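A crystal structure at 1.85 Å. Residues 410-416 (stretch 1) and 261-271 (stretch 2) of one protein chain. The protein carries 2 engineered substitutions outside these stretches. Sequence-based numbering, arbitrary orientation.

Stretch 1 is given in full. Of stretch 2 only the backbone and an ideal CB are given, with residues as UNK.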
# COMPACT_ATOMS: atom_id res chain seq x y z
N GLU A 410 -12.73 -33.37 -5.86
CA GLU A 410 -11.54 -33.42 -6.70
C GLU A 410 -11.00 -32.04 -7.02
O GLU A 410 -11.76 -31.12 -7.31
CB GLU A 410 -11.84 -34.17 -8.00
CG GLU A 410 -11.63 -35.66 -7.84
CD GLU A 410 -12.16 -36.48 -8.97
OE1 GLU A 410 -13.19 -37.16 -8.77
OE2 GLU A 410 -11.54 -36.48 -10.05
N VAL A 411 -9.67 -31.93 -6.99
CA VAL A 411 -8.89 -30.78 -7.44
C VAL A 411 -9.04 -30.62 -8.94
O VAL A 411 -9.75 -31.40 -9.59
CB VAL A 411 -7.41 -30.94 -7.05
CG1 VAL A 411 -7.26 -30.99 -5.56
CG2 VAL A 411 -6.81 -32.21 -7.68
N ALA A 412 -8.35 -29.64 -9.52
CA ALA A 412 -8.56 -29.32 -10.93
C ALA A 412 -8.12 -30.43 -11.89
O ALA A 412 -8.57 -30.45 -13.04
CB ALA A 412 -7.83 -28.02 -11.29
N ILE A 413 -7.26 -31.35 -11.44
CA ILE A 413 -6.76 -32.43 -12.27
C ILE A 413 -7.66 -33.64 -12.04
O ILE A 413 -7.61 -34.26 -10.98
CB ILE A 413 -5.30 -32.78 -11.96
CG1 ILE A 413 -4.39 -31.57 -12.19
CG2 ILE A 413 -4.82 -33.97 -12.82
CD1 ILE A 413 -3.72 -31.58 -13.56
N PHE A 414 -8.48 -33.95 -13.04
CA PHE A 414 -9.48 -35.01 -12.95
C PHE A 414 -8.89 -36.29 -13.53
O PHE A 414 -8.55 -36.34 -14.72
CB PHE A 414 -10.74 -34.61 -13.72
CG PHE A 414 -11.62 -33.63 -13.01
CD1 PHE A 414 -11.34 -33.22 -11.71
CD2 PHE A 414 -12.74 -33.12 -13.63
CE1 PHE A 414 -12.16 -32.30 -11.07
CE2 PHE A 414 -13.58 -32.21 -12.99
CZ PHE A 414 -13.29 -31.81 -11.71
N THR A 415 -8.74 -37.31 -12.70
CA THR A 415 -8.17 -38.55 -13.19
C THR A 415 -9.19 -39.29 -14.05
O THR A 415 -10.36 -39.39 -13.68
CB THR A 415 -7.72 -39.44 -12.03
OG1 THR A 415 -8.68 -39.39 -10.97
CG2 THR A 415 -6.39 -38.96 -11.52
N PRO A 416 -8.77 -39.84 -15.21
CA PRO A 416 -9.58 -40.45 -16.27
C PRO A 416 -10.68 -41.40 -15.78
O PRO A 416 -10.43 -42.20 -14.87
CB PRO A 416 -8.54 -41.24 -17.10
CG PRO A 416 -7.27 -41.25 -16.28
CD PRO A 416 -7.32 -40.00 -15.47
N UNK A 261 1.88 -27.28 -7.08
CA UNK A 261 0.83 -26.80 -6.19
C UNK A 261 -0.37 -27.72 -6.14
O UNK A 261 -1.09 -27.74 -5.14
CB UNK A 261 0.38 -25.40 -6.62
N UNK A 262 -0.64 -28.44 -7.23
CA UNK A 262 -1.76 -29.38 -7.31
C UNK A 262 -1.18 -30.67 -7.87
O UNK A 262 -0.41 -30.62 -8.83
CB UNK A 262 -2.91 -28.85 -8.17
N UNK A 263 -1.52 -31.81 -7.27
CA UNK A 263 -0.91 -33.04 -7.73
C UNK A 263 -1.84 -34.21 -7.45
O UNK A 263 -2.32 -34.35 -6.33
CB UNK A 263 0.45 -33.26 -7.06
N UNK A 264 -2.04 -35.04 -8.47
CA UNK A 264 -2.71 -36.34 -8.34
C UNK A 264 -1.84 -37.37 -9.05
O UNK A 264 -1.60 -37.23 -10.27
CB UNK A 264 -4.12 -36.31 -8.92
N UNK A 265 -1.38 -38.42 -8.36
CA UNK A 265 -0.38 -39.33 -8.98
C UNK A 265 -0.84 -40.00 -10.26
O UNK A 265 0.02 -40.43 -11.05
CB UNK A 265 0.01 -40.42 -7.98
N UNK A 266 -2.14 -40.11 -10.52
CA UNK A 266 -2.60 -40.66 -11.78
C UNK A 266 -3.22 -39.61 -12.70
O UNK A 266 -3.86 -39.96 -13.69
CB UNK A 266 -3.61 -41.77 -11.51
N UNK A 267 -3.05 -38.32 -12.41
CA UNK A 267 -3.63 -37.33 -13.29
C UNK A 267 -2.64 -36.30 -13.80
O UNK A 267 -2.75 -35.86 -14.95
CB UNK A 267 -4.77 -36.62 -12.57
N UNK A 268 -1.69 -35.91 -12.96
CA UNK A 268 -0.73 -34.90 -13.34
C UNK A 268 -0.54 -33.86 -12.25
O UNK A 268 -0.78 -34.11 -11.07
CB UNK A 268 -1.17 -34.22 -14.64
N UNK A 269 -0.06 -32.67 -12.66
CA UNK A 269 0.29 -31.66 -11.69
C UNK A 269 0.11 -30.28 -12.31
O UNK A 269 0.10 -30.12 -13.53
CB UNK A 269 1.72 -31.86 -11.19
N UNK A 270 -0.05 -29.28 -11.44
CA UNK A 270 -0.08 -27.87 -11.82
C UNK A 270 0.81 -27.08 -10.88
O UNK A 270 0.80 -27.30 -9.66
CB UNK A 270 -1.51 -27.32 -11.80
N UNK A 271 1.54 -26.12 -11.43
CA UNK A 271 2.44 -25.27 -10.66
C UNK A 271 2.17 -23.85 -11.13
O UNK A 271 2.17 -23.58 -12.33
CB UNK A 271 3.91 -25.66 -10.84

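Stretch 2 runs out as a strand, turns tightly and comes back, and stretch 1, loop apart from a short strand at 413-414, lays Val411, Ala412, Ile413 and Thr415 against that hairpin. No hydrogen bond joins the two stretches, so packing sets the rules.

Position 261 finds nothing of stretch 1 near its CB, and the contact leaves its choice free. It is Asp261, whose carboxylate is hydrogen-bonded outside this interface.

At position 262 CA-to-CB points toward stretch 1, with the CB of Val411 and CG1 of Ile413 each 5.1 Å from the ideal CB. That gap asks for an apolar side chain of moderate size; valine, isoleucine or leucine would all be reasonable. The residue is Val262, chi1 in t, and its CG1 lies 3.7 Å from Val411 CG2 and 4.3 Å from Ile413 CG1, touching both.

Position 263 points away, so stretch 1 is silent about it; Phe263 sends its ring off the other side of the strand.

Position 264 points toward stretch 1 again, and its surroundings are mixed: the ideal CB lies 4.3 Å from Thr415 CG2, 4.5 Å from Ile413 O and 5.1 Å from Val411 CG2. A carbonyl oxygen and methyls could accept a small apolar residue or a short polar one such as serine, threonine or asparagine. The turn that follows favors an acceptor. Asn264 supplies it: its OD1 takes a hydrogen bond from the backbone N of position 266 at 3.0 Å and also touches Thr415 CG2 at 3.2 Å. Its ND2 stays 4.3 Å from Ile413 O, too far to bond, and that oxygen is left without a partner.

Position 265 points away, with a phi of -60° that proline tolerates well, and it is Pro265.

Position 266 points sideways, its ideal CB 4.0 Å from Thr415 CG2, with room beyond; many residues with a slim start would suit. In Arg266 the CB keeps that 4.0 Å contact with Thr415 CG2 while the end of the chain leads away.

Position 267 is the strictest test posed by stretch 1. An ideal CB would sit 2.7 Å from Ile413 CG2, a clash, and 3.0 Å from Thr415 CG2, so only glycine fits. Gly267 lets Ile413 CG2 come within 3.3 Å of its carbonyl C, and Thr415 CG2 within 3.5 Å of its N.

Position 268 is settled by its own backbone: at phi 134° and psi -158°, a CB would jam against the preceding carbonyl oxygen. Gly268 is the answer, and its N lies 3.7 Å from Ile413 CG2.

Position 269 points away, and Arg269 carries its side chain off, though its backbone N passes 3.9 Å from Ile413 CD1.

Position 270 turns toward stretch 1, 5.1 Å from Ile413 CD1 at its ideal CB, which suits a branched or long apolar chain. Ile270 puts CG1 3.8 Å from Ile413 CD1 and extends CD1 to 4.2 Å from Ala412 CB.

Position 271 is out of reach, and Thr271 adds nothing here.

Stretch 2, residues 261-271: DVFNPRGGRIT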
# COMPACT_ATOMS: atom_id res chain seq x y z
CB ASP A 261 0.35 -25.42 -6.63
CG ASP A 261 1.43 -24.38 -6.52
OD1 ASP A 261 1.90 -24.14 -5.40
OD2 ASP A 261 1.82 -23.84 -7.56
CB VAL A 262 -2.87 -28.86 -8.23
CG1 VAL A 262 -3.99 -29.85 -8.32
CG2 VAL A 262 -3.37 -27.47 -7.76
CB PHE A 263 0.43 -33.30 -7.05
CG PHE A 263 0.96 -34.69 -7.27
CD1 PHE A 263 1.27 -35.14 -8.54
CD2 PHE A 263 1.12 -35.56 -6.20
CE1 PHE A 263 1.75 -36.42 -8.74
CE2 PHE A 263 1.59 -36.84 -6.39
CZ PHE A 263 1.92 -37.27 -7.66
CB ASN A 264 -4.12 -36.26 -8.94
CG ASN A 264 -4.87 -37.58 -8.87
OD1 ASN A 264 -4.31 -38.65 -9.10
ND2 ASN A 264 -6.16 -37.50 -8.58
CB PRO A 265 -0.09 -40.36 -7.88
CG PRO A 265 -1.27 -40.31 -7.00
CD PRO A 265 -1.75 -38.88 -7.02
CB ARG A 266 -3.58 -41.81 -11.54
CG ARG A 266 -2.88 -43.16 -11.37
CD ARG A 266 -2.40 -43.69 -12.73
NE ARG A 266 -1.30 -44.65 -12.62
CZ ARG A 266 -0.02 -44.34 -12.83
NH1 ARG A 266 0.32 -43.10 -13.15
NH2 ARG A 266 0.91 -45.28 -12.71
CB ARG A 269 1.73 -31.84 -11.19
CG ARG A 269 2.74 -32.08 -12.32
CD ARG A 269 4.16 -32.11 -11.82
NE ARG A 269 5.12 -32.53 -12.85
CZ ARG A 269 5.70 -31.70 -13.70
NH1 ARG A 269 5.43 -30.40 -13.65
NH2 ARG A 269 6.58 -32.16 -14.59
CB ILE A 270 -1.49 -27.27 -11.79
CG1 ILE A 270 -2.47 -28.11 -12.60
CG2 ILE A 270 -1.46 -25.82 -12.29
CD1 ILE A 270 -3.87 -27.57 -12.52
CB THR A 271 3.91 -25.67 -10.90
OG1 THR A 271 4.07 -27.06 -10.56
CG2 THR A 271 4.83 -24.86 -10.03
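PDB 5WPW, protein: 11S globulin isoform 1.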